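Local coordinates for 389aa long hypothetical nucleolar protein (Pyrococcus horikoshii, PDB 5ZVE) that methylates the C5 position of cytosine 72 in several tRNAs, using S-adenosyl-L-methionine as the methyl donor, at residues Y37-T42 and I215-E220; R258-L263 and I309-R314; E329-V334 and V361-P366. All blocks are in the same frame, centred on the assembly; numbering follows the deposited sequence.

Contact 1: residues Y37-T42 and I215-E220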
loop_
_atom_site.group_PDB
_atom_site.type_symbol
_atom_site.label_atom_id
_atom_site.label_comp_id
_atom_site.label_asym_id
_atom_site.label_seq_id
_atom_site.Cartn_x
_atom_site.Cartn_y
_atom_site.Cartn_z
ATOM N N TYR A 37 -9.427 2.291 -2.751
ATOM C CA TYR A 37 -9.757 1.177 -3.640
ATOM C C TYR A 37 -9.776 -0.175 -2.925
ATOM O O TYR A 37 -9.059 -0.396 -1.948
ATOM C CB TYR A 37 -8.764 1.113 -4.804
ATOM C CG TYR A 37 -9.137 1.956 -6.005
ATOM C CD1 TYR A 37 -8.760 3.291 -6.089
ATOM C CD2 TYR A 37 -9.861 1.413 -7.058
ATOM C CE1 TYR A 37 -9.099 4.063 -7.190
ATOM C CE2 TYR A 37 -10.205 2.177 -8.163
ATOM C CZ TYR A 37 -9.820 3.499 -8.224
ATOM O OH TYR A 37 -10.162 4.256 -9.320
ATOM N N ILE A 38 -10.618 -1.072 -3.419
ATOM C CA ILE A 38 -10.616 -2.461 -2.990
ATOM C C ILE A 38 -10.653 -3.348 -4.221
ATOM O O ILE A 38 -11.116 -2.924 -5.282
ATOM C CB ILE A 38 -11.816 -2.797 -2.090
ATOM C CG1 ILE A 38 -13.126 -2.655 -2.881
ATOM C CG2 ILE A 38 -11.818 -1.914 -0.854
ATOM C CD1 ILE A 38 -14.369 -3.012 -2.097
ATOM N N ARG A 39 -10.161 -4.574 -4.094
ATOM C CA ARG A 39 -10.263 -5.508 -5.203
ATOM C C ARG A 39 -11.430 -6.456 -5.003
ATOM O O ARG A 39 -11.548 -7.092 -3.964
ATOM C CB ARG A 39 -8.969 -6.308 -5.379
ATOM C CG ARG A 39 -8.995 -7.214 -6.607
ATOM C CD ARG A 39 -7.728 -8.037 -6.764
ATOM N NE ARG A 39 -7.684 -9.192 -5.869
ATOM C CZ ARG A 39 -6.809 -9.356 -4.881
ATOM N NH1 ARG A 39 -5.876 -8.441 -4.655
ATOM N NH2 ARG A 39 -6.862 -10.446 -4.126
ATOM N N VAL A 40 -12.297 -6.540 -6.001
ATOM C CA VAL A 40 -13.354 -7.540 -5.985
ATOM C C VAL A 40 -12.748 -8.918 -6.199
ATOM O O VAL A 40 -12.078 -9.157 -7.202
ATOM C CB VAL A 40 -14.413 -7.278 -7.072
ATOM C CG1 VAL A 40 -15.522 -8.305 -6.982
ATOM C CG2 VAL A 40 -14.958 -5.867 -6.956
ATOM N N ASN A 41 -12.979 -9.823 -5.255
ATOM C CA ASN A 41 -12.492 -11.184 -5.396
ATOM C C ASN A 41 -13.421 -11.984 -6.291
ATOM O O ASN A 41 -14.347 -12.639 -5.817
ATOM C CB ASN A 41 -12.349 -11.864 -4.033
ATOM C CG ASN A 41 -11.840 -13.289 -4.146
ATOM O OD1 ASN A 41 -11.331 -13.693 -5.187
ATOM N ND2 ASN A 41 -11.973 -14.054 -3.072
ATOM N N THR A 42 -13.155 -11.936 -7.591
ATOM C CA THR A 42 -13.973 -12.629 -8.574
ATOM C C THR A 42 -13.927 -14.156 -8.451
ATOM O O THR A 42 -14.598 -14.859 -9.202
ATOM C CB THR A 42 -13.554 -12.234 -9.995
ATOM O OG1 THR A 42 -12.135 -12.404 -10.136
ATOM C CG2 THR A 42 -13.909 -10.780 -10.263
ATOM N N ILE A 215 -3.349 -12.332 -8.837
ATOM C CA ILE A 215 -2.921 -13.231 -9.908
ATOM C C ILE A 215 -3.765 -14.501 -9.904
ATOM O O ILE A 215 -4.176 -15.002 -10.955
ATOM C CB ILE A 215 -1.432 -13.614 -9.779
ATOM C CG1 ILE A 215 -0.549 -12.369 -9.806
ATOM C CG2 ILE A 215 -1.024 -14.559 -10.897
ATOM C CD1 ILE A 215 -0.406 -11.745 -11.171
ATOM N N ALA A 216 -4.027 -15.008 -8.706
ATOM C CA ALA A 216 -4.801 -16.231 -8.535
ATOM C C ALA A 216 -6.215 -16.107 -9.102
ATOM O O ALA A 216 -6.718 -17.044 -9.720
ATOM C CB ALA A 216 -4.853 -16.613 -7.064
ATOM N N GLN A 217 -6.855 -14.958 -8.908
ATOM C CA GLN A 217 -8.210 -14.776 -9.430
ATOM C C GLN A 217 -8.190 -14.492 -10.934
ATOM O O GLN A 217 -9.123 -14.855 -11.646
ATOM C CB GLN A 217 -8.954 -13.668 -8.673
ATOM C CG GLN A 217 -8.577 -12.244 -9.031
ATOM C CD GLN A 217 -9.321 -11.223 -8.176
ATOM O OE1 GLN A 217 -9.298 -11.295 -6.946
ATOM N NE2 GLN A 217 -10.000 -10.280 -8.827
ATOM N N LEU A 218 -7.130 -13.851 -11.421
ATOM C CA LEU A 218 -6.962 -13.673 -12.862
ATOM C C LEU A 218 -6.756 -15.018 -13.554
ATOM O O LEU A 218 -7.145 -15.201 -14.710
ATOM C CB LEU A 218 -5.784 -12.748 -13.176
ATOM C CG LEU A 218 -5.892 -11.286 -12.741
ATOM C CD1 LEU A 218 -4.523 -10.621 -12.826
ATOM C CD2 LEU A 218 -6.924 -10.539 -13.591
ATOM N N LEU A 219 -6.131 -15.952 -12.841
ATOM C CA LEU A 219 -5.936 -17.310 -13.343
ATOM C C LEU A 219 -7.183 -18.159 -13.124
ATOM O O LEU A 219 -7.275 -19.281 -13.623
ATOM C CB LEU A 219 -4.731 -17.968 -12.667
ATOM C CG LEU A 219 -3.345 -17.410 -12.995
ATOM C CD1 LEU A 219 -2.268 -18.342 -12.473
ATOM C CD2 LEU A 219 -3.190 -17.192 -14.484
ATOM N N GLU A 220 -8.126 -17.607 -12.364
ATOM C CA GLU A 220 -9.359 -18.291 -11.990
ATOM C C GLU A 220 -9.024 -19.577 -11.248
ATOM O O GLU A 220 -9.616 -20.627 -11.488
ATOM C CB GLU A 220 -10.229 -18.562 -13.218
ATOM C CG GLU A 220 -10.743 -17.285 -13.871
ATOM C CD GLU A 220 -11.497 -17.543 -15.161
ATOM O OE1 GLU A 220 -11.242 -18.584 -15.801
ATOM O OE2 GLU A 220 -12.341 -16.701 -15.538
HETATM O O HOH W 1 -8.349 -13.340 -4.680
HETATM O O HOH W 2 -11.704 -14.845 -11.155
#
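Gln217 reaches out from the last turn of its helix and offers its amide to the end of strand 35-40, where both ends of the group are used. Two direct hydrogen bonds carry the contact. Arg39 NE gives its hydrogen to Gln217 OE1 at 2.9 Å, nearly straight at 157°, with the oxygen at the edge of the guanidinium. The donor stands above the carbonyl plane of the amide, 63° out of it, and the guanidinium and amide are themselves turned steeply against each other. At the other end of the amide, Gln217 NE2 donates to Val40 O at 2.9 Å, and these two bonds fix which end is oxygen and which nitrogen. A glutamine suits the place because it can accept from an arginine and donate to a backbone carbonyl at once. Its CG lies between the backbone N and the carbonyl carbon (chi1 77°), from where the extended chain runs out to the strand.

Water adds a second link: one molecule lies 2.7 Å from Thr42 OG1 and donates to Gln217 O at 2.6 Å. By contact alone, Thr42 OG1 flanks Gln217 CB and CG, crossing the longer chain at about a right angle.

The rest of the Arg39 guanidinium is held by Gln182 and Thr213, while Asn41 ND2 bonds to Leu245 O and Gly177 O. Strand 35-40, of the ferredoxin-like region, runs between strands 70-74 and 179-181 in an antiparallel sheet, Met187 of helix 184-193 touches Arg39, and helix 210-218 packs Ile215 and Ala216 against strand 225-229 of the methyltransferase region.

Contact 2: residues R258-L263 and I309-R314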
loop_
_atom_site.group_PDB
_atom_site.type_symbol
_atom_site.label_atom_id
_atom_site.label_comp_id
_atom_site.label_asym_id
_atom_site.label_seq_id
_atom_site.Cartn_x
_atom_site.Cartn_y
_atom_site.Cartn_z
ATOM N N ARG A 258 16.679 -13.514 -2.665
ATOM C CA ARG A 258 17.918 -13.199 -3.362
ATOM C C ARG A 258 18.671 -14.460 -3.773
ATOM O O ARG A 258 19.533 -14.421 -4.647
ATOM C CB ARG A 258 18.806 -12.319 -2.485
ATOM C CG ARG A 258 18.245 -10.929 -2.261
ATOM C CD ARG A 258 19.030 -10.179 -1.201
ATOM N NE ARG A 258 19.157 -10.942 0.032
ATOM C CZ ARG A 258 19.878 -10.550 1.075
ATOM N NH1 ARG A 258 19.937 -11.305 2.162
ATOM N NH2 ARG A 258 20.547 -9.408 1.023
ATOM N N LYS A 259 18.339 -15.574 -3.131
ATOM C CA LYS A 259 18.910 -16.868 -3.479
ATOM C C LYS A 259 17.987 -17.683 -4.383
ATOM O O LYS A 259 18.183 -18.883 -4.534
ATOM C CB LYS A 259 19.231 -17.664 -2.212
ATOM C CG LYS A 259 20.138 -16.934 -1.229
ATOM C CD LYS A 259 20.509 -17.828 -0.061
ATOM C CE LYS A 259 21.751 -18.648 -0.370
ATOM N NZ LYS A 259 22.978 -17.806 -0.328
ATOM N N LEU A 260 16.989 -17.031 -4.980
ATOM C CA LEU A 260 16.010 -17.714 -5.838
ATOM C C LEU A 260 16.567 -18.735 -6.846
ATOM O O LEU A 260 15.999 -19.822 -6.983
ATOM C CB LEU A 260 15.172 -16.694 -6.617
ATOM C CG LEU A 260 14.184 -17.365 -7.585
ATOM C CD1 LEU A 260 13.155 -18.209 -6.850
ATOM C CD2 LEU A 260 13.514 -16.388 -8.508
ATOM N N PRO A 261 17.664 -18.404 -7.562
ATOM C CA PRO A 261 18.180 -19.402 -8.507
ATOM C C PRO A 261 18.577 -20.742 -7.882
ATOM O O PRO A 261 18.851 -21.678 -8.626
ATOM C CB PRO A 261 19.403 -18.705 -9.109
ATOM C CG PRO A 261 19.079 -17.265 -9.026
ATOM C CD PRO A 261 18.364 -17.114 -7.713
ATOM N N ASP A 262 18.595 -20.832 -6.555
ATOM C CA ASP A 262 18.895 -22.085 -5.868
ATOM C C ASP A 262 17.827 -23.140 -6.137
ATOM O O ASP A 262 18.098 -24.337 -6.058
ATOM C CB ASP A 262 19.035 -21.863 -4.360
ATOM C CG ASP A 262 20.313 -21.133 -3.994
ATOM O OD1 ASP A 262 21.031 -20.689 -4.917
ATOM O OD2 ASP A 262 20.603 -21.005 -2.786
ATOM N N LEU A 263 16.612 -22.697 -6.445
ATOM C CA LEU A 263 15.592 -23.603 -6.969
ATOM C C LEU A 263 16.010 -24.010 -8.380
ATOM O O LEU A 263 16.980 -23.480 -8.913
ATOM C CB LEU A 263 14.205 -22.943 -6.972
ATOM C CG LEU A 263 13.436 -22.795 -5.649
ATOM C CD1 LEU A 263 14.178 -21.937 -4.637
ATOM C CD2 LEU A 263 12.043 -22.228 -5.888
ATOM N N ILE A 309 16.280 -12.089 -12.907
ATOM C CA ILE A 309 16.770 -12.168 -14.279
ATOM C C ILE A 309 17.366 -13.543 -14.578
ATOM O O ILE A 309 17.091 -14.134 -15.623
ATOM C CB ILE A 309 17.828 -11.079 -14.550
ATOM C CG1 ILE A 309 17.185 -9.689 -14.492
ATOM C CG2 ILE A 309 18.500 -11.296 -15.898
ATOM C CD1 ILE A 309 18.184 -8.554 -14.630
ATOM N N LYS A 310 18.171 -14.054 -13.652
ATOM C CA LYS A 310 18.811 -15.354 -13.835
ATOM C C LYS A 310 17.811 -16.502 -13.752
ATOM O O LYS A 310 18.070 -17.593 -14.255
ATOM C CB LYS A 310 19.914 -15.561 -12.796
ATOM C CG LYS A 310 21.144 -14.694 -13.001
ATOM C CD LYS A 310 22.307 -15.152 -12.123
ATOM C CE LYS A 310 21.939 -15.129 -10.647
ATOM N NZ LYS A 310 23.082 -15.549 -9.775
ATOM N N SER A 311 16.666 -16.255 -13.123
ATOM C CA SER A 311 15.646 -17.288 -12.978
ATOM C C SER A 311 14.555 -17.176 -14.033
ATOM O O SER A 311 13.594 -17.944 -14.022
ATOM C CB SER A 311 15.013 -17.222 -11.588
ATOM O OG SER A 311 15.981 -17.391 -10.565
ATOM N N LEU A 312 14.699 -16.220 -14.943
ATOM C CA LEU A 312 13.725 -16.049 -16.013
ATOM C C LEU A 312 14.157 -16.809 -17.251
ATOM O O LEU A 312 15.328 -16.766 -17.635
ATOM C CB LEU A 312 13.543 -14.569 -16.366
ATOM C CG LEU A 312 12.363 -13.795 -15.780
ATOM C CD1 LEU A 312 12.366 -12.372 -16.320
ATOM C CD2 LEU A 312 11.037 -14.479 -16.086
ATOM N N ARG A 313 13.219 -17.512 -17.873
ATOM C CA ARG A 313 13.479 -18.062 -19.193
ATOM C C ARG A 313 13.699 -16.905 -20.147
ATOM O O ARG A 313 13.178 -15.808 -19.929
ATOM C CB ARG A 313 12.324 -18.930 -19.687
ATOM C CG ARG A 313 11.955 -20.079 -18.779
ATOM C CD ARG A 313 10.754 -20.831 -19.328
ATOM N NE ARG A 313 11.045 -21.427 -20.629
ATOM C CZ ARG A 313 10.199 -22.197 -21.306
ATOM N NH1 ARG A 313 8.997 -22.460 -20.810
ATOM N NH2 ARG A 313 10.551 -22.697 -22.483
ATOM N N ARG A 314 14.493 -17.140 -21.186
ATOM C CA ARG A 314 14.557 -16.205 -22.295
ATOM C C ARG A 314 13.149 -16.072 -22.850
ATOM O O ARG A 314 12.412 -17.052 -22.908
ATOM C CB ARG A 314 15.539 -16.681 -23.371
ATOM C CG ARG A 314 17.005 -16.579 -22.961
ATOM C CD ARG A 314 17.930 -17.184 -24.013
ATOM N NE ARG A 314 17.726 -18.622 -24.174
ATOM C CZ ARG A 314 18.352 -19.548 -23.454
ATOM N NH1 ARG A 314 19.227 -19.188 -22.524
ATOM N NH2 ARG A 314 18.109 -20.834 -23.666
#
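Leu260 swings CG opposite its backbone N (chi1 177°), and Ser311 sets OG opposite its carbonyl carbon (chi1 -59°), which brings the leucine's branch up against the serine's short side chain. The setting is the Rossmann-like fold of a class I methyltransferase. Helix 291-310 makes the beta-alpha-beta crossover between the parallel strands 267-273 and 316-322, and Ser311 follows that helix directly. Across from it, a 3-10 segment leads from strand 250-254 towards strand 267-273.

The joint is one of van der Waals packing. Leu260 CD2 touches Ser311 CB at 3.5 Å and OG at 3.4 Å, and Pro261 CG meets the same OG at 3.5 Å. An oxygen wedged among carbons would be costly if it had no partner, but Ser311 OG bonds back to Ala307 O, one turn earlier in the helix. Serine fits here because it is small and can spend its hydroxyl on its own helix. Proline, lacking an N-H, suits the second position of the turn Leu260-Leu263, whose bond is made by a later nitrogen: Leu263 N reaches Leu260 O at 3.0 Å. Its rigid ring also touches Ala307.

Arg258, earlier in this 3-10 segment, touches the bound S-adenosyl-L-homocysteine and pairs with Asp256. On the solvent-exposed side of the contact, Lys310 contributes only aliphatic chain: its CE passes Pro261 CG at 3.9 Å, the two side chains crossing at about a right angle.

Contact 3: residues E329-V334 and V361-P366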
loop_
_atom_site.group_PDB
_atom_site.type_symbol
_atom_site.label_atom_id
_atom_site.label_comp_id
_atom_site.label_asym_id
_atom_site.label_seq_id
_atom_site.Cartn_x
_atom_site.Cartn_y
_atom_site.Cartn_z
ATOM N N GLU A 329 15.785 3.701 -6.781
ATOM C CA GLU A 329 15.082 2.435 -6.588
ATOM C C GLU A 329 14.208 2.091 -7.785
ATOM O O GLU A 329 13.728 0.966 -7.908
ATOM C CB GLU A 329 14.212 2.472 -5.327
ATOM C CG GLU A 329 14.965 2.669 -4.028
ATOM C CD GLU A 329 14.030 2.931 -2.858
ATOM O OE1 GLU A 329 13.424 1.963 -2.356
ATOM O OE2 GLU A 329 13.895 4.101 -2.448
ATOM N N ASN A 330 14.015 3.058 -8.671
ATOM C CA ASN A 330 13.076 2.886 -9.769
ATOM C C ASN A 330 13.745 2.919 -11.138
ATOM O O ASN A 330 14.228 1.890 -11.613
ATOM C CB ASN A 330 11.982 3.946 -9.676
ATOM C CG ASN A 330 11.099 3.746 -8.463
ATOM O OD1 ASN A 330 10.878 2.611 -8.033
ATOM N ND2 ASN A 330 10.597 4.842 -7.896
ATOM N N GLU A 331 13.765 4.082 -11.778
ATOM C CA GLU A 331 14.380 4.199 -13.098
ATOM C C GLU A 331 15.848 3.766 -13.065
ATOM O O GLU A 331 16.341 3.144 -14.008
ATOM C CB GLU A 331 14.255 5.625 -13.639
ATOM C CG GLU A 331 12.849 5.998 -14.105
ATOM C CD GLU A 331 11.981 6.557 -12.987
ATOM O OE1 GLU A 331 12.373 6.441 -11.802
ATOM O OE2 GLU A 331 10.906 7.113 -13.297
ATOM N N GLY A 332 16.536 4.096 -11.979
ATOM C CA GLY A 332 17.926 3.713 -11.816
ATOM C C GLY A 332 18.130 2.209 -11.831
ATOM O O GLY A 332 19.063 1.711 -12.453
ATOM N N ASN A 333 17.245 1.482 -11.157
ATOM C CA ASN A 333 17.340 0.027 -11.118
ATOM C C ASN A 333 16.817 -0.633 -12.388
ATOM O O ASN A 333 17.124 -1.797 -12.663
ATOM C CB ASN A 333 16.597 -0.531 -9.906
ATOM C CG ASN A 333 17.504 -0.715 -8.710
ATOM O OD1 ASN A 333 18.725 -0.618 -8.831
ATOM N ND2 ASN A 333 16.918 -0.996 -7.552
ATOM N N VAL A 334 16.020 0.092 -13.167
ATOM C CA VAL A 334 15.608 -0.461 -14.444
ATOM C C VAL A 334 16.756 -0.396 -15.454
ATOM O O VAL A 334 16.953 -1.330 -16.229
ATOM C CB VAL A 334 14.386 0.239 -15.022
ATOM C CG1 VAL A 334 13.975 -0.475 -16.296
ATOM C CG2 VAL A 334 13.237 0.199 -14.026
ATOM N N VAL A 361 7.961 2.809 -18.691
ATOM C CA VAL A 361 7.602 2.564 -17.295
ATOM C C VAL A 361 6.485 3.491 -16.857
ATOM O O VAL A 361 6.272 4.547 -17.449
ATOM C CB VAL A 361 8.806 2.725 -16.347
ATOM C CG1 VAL A 361 9.835 1.650 -16.626
ATOM C CG2 VAL A 361 9.407 4.119 -16.465
ATOM N N GLN A 362 5.781 3.098 -15.804
ATOM C CA GLN A 362 4.587 3.820 -15.400
ATOM C C GLN A 362 4.676 4.289 -13.953
ATOM O O GLN A 362 4.843 3.486 -13.037
ATOM C CB GLN A 362 3.350 2.938 -15.596
ATOM C CG GLN A 362 2.035 3.653 -15.346
ATOM C CD GLN A 362 0.826 2.804 -15.676
ATOM O OE1 GLN A 362 -0.299 3.295 -15.671
ATOM N NE2 GLN A 362 1.049 1.525 -15.955
ATOM N N ARG A 363 4.549 5.597 -13.753
ATOM C CA ARG A 363 4.588 6.160 -12.409
ATOM C C ARG A 363 3.225 6.676 -11.983
ATOM O O ARG A 363 2.442 7.149 -12.804
ATOM C CB ARG A 363 5.609 7.295 -12.315
ATOM C CG ARG A 363 6.989 6.865 -11.829
ATOM C CD ARG A 363 7.933 8.050 -11.795
ATOM N NE ARG A 363 9.232 7.725 -11.215
ATOM C CZ ARG A 363 9.566 7.979 -9.953
ATOM N NH1 ARG A 363 8.688 8.550 -9.132
ATOM N NH2 ARG A 363 10.773 7.660 -9.508
ATOM N N PHE A 364 2.959 6.580 -10.686
ATOM C CA PHE A 364 1.769 7.156 -10.094
ATOM C C PHE A 364 2.170 8.212 -9.073
ATOM O O PHE A 364 3.123 8.029 -8.315
ATOM C CB PHE A 364 0.901 6.076 -9.445
ATOM C CG PHE A 364 0.243 5.149 -10.433
ATOM C CD1 PHE A 364 0.885 4.001 -10.864
ATOM C CD2 PHE A 364 -1.023 5.428 -10.923
ATOM C CE1 PHE A 364 0.278 3.147 -11.773
ATOM C CE2 PHE A 364 -1.640 4.578 -11.831
ATOM C CZ PHE A 364 -0.987 3.436 -12.258
ATOM N N TYR A 365 1.457 9.333 -9.093
ATOM C CA TYR A 365 1.701 10.432 -8.171
ATOM C C TYR A 365 0.431 10.742 -7.398
ATOM O O TYR A 365 -0.662 10.667 -7.959
ATOM C CB TYR A 365 2.171 11.674 -8.922
ATOM C CG TYR A 365 3.514 11.523 -9.595
ATOM C CD1 TYR A 365 4.691 11.685 -8.877
ATOM C CD2 TYR A 365 3.605 11.228 -10.951
ATOM C CE1 TYR A 365 5.926 11.556 -9.489
ATOM C CE2 TYR A 365 4.837 11.096 -11.573
ATOM C CZ TYR A 365 5.992 11.261 -10.834
ATOM O OH TYR A 365 7.223 11.136 -11.436
ATOM N N PRO A 366 0.566 11.099 -6.108
ATOM C CA PRO A 366 -0.618 11.378 -5.284
ATOM C C PRO A 366 -1.435 12.581 -5.765
ATOM O O PRO A 366 -2.664 12.549 -5.692
ATOM C CB PRO A 366 -0.024 11.642 -3.891
ATOM C CG PRO A 366 1.390 12.041 -4.140
ATOM C CD PRO A 366 1.819 11.260 -5.354
#
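Glu331 and Arg363 form a buried, side-on salt bridge in the class I methyltransferase fold, tying the first turn of helix 331-339 to strand 361-364, which pairs with the antiparallel strand 374-381. Arg363 NE donates to Glu331 OE2 at 2.7 Å, and NH2 donates to OE1 at 3.1 Å, almost straight at 163°. Both oxygens use their syn lone pairs, and the carboxylate and guanidinium planes lie only 14° apart. A bend at chi2 (88°) brings the Glu331 carboxylate round to this edge, while Arg363 reaches it extended from CG to NE.

Further partners complete the network: Glu331 OE2 also accepts from Ile356 N, and Arg363 NH2 bonds to Leu325 O. Two nitrogens on one edge make arginine apt for a carboxylate. A methionine at Arg363 would probably leave the buried Glu331 charge without its mate and Leu325 O without this donor. Phe375 packs against all three touching side chains.

Asn330, the residue just before the helix, turns its OD1 to Thr322 OG1. Its ND2 comes within 3.3 Å of Arg363 NH2, but both are donors and do not bond.

How the contacts relate
The three contacts are separate, their centres 23 to 27 Å apart, and they follow one another along the chain. Contacts 2 and 3 come closest, with about 7 Å between nearest atoms, and both lie in the methyltransferase region; contact 1 joins that region to the ferredoxin-like one. The cofactor product relates them. The side chain of Arg39 in contact 1 is about 7 Å from S-adenosyl-L-homocysteine and about 4 Å from Gly210 of the cofactor-binding loop. In contact 2, Arg258 touches the ligand itself. Contact 3 lies nearer the predicted nucleophile: the Asn330 side chain is about 8 Å from that of Cys323 and about 13 Å from the ligand.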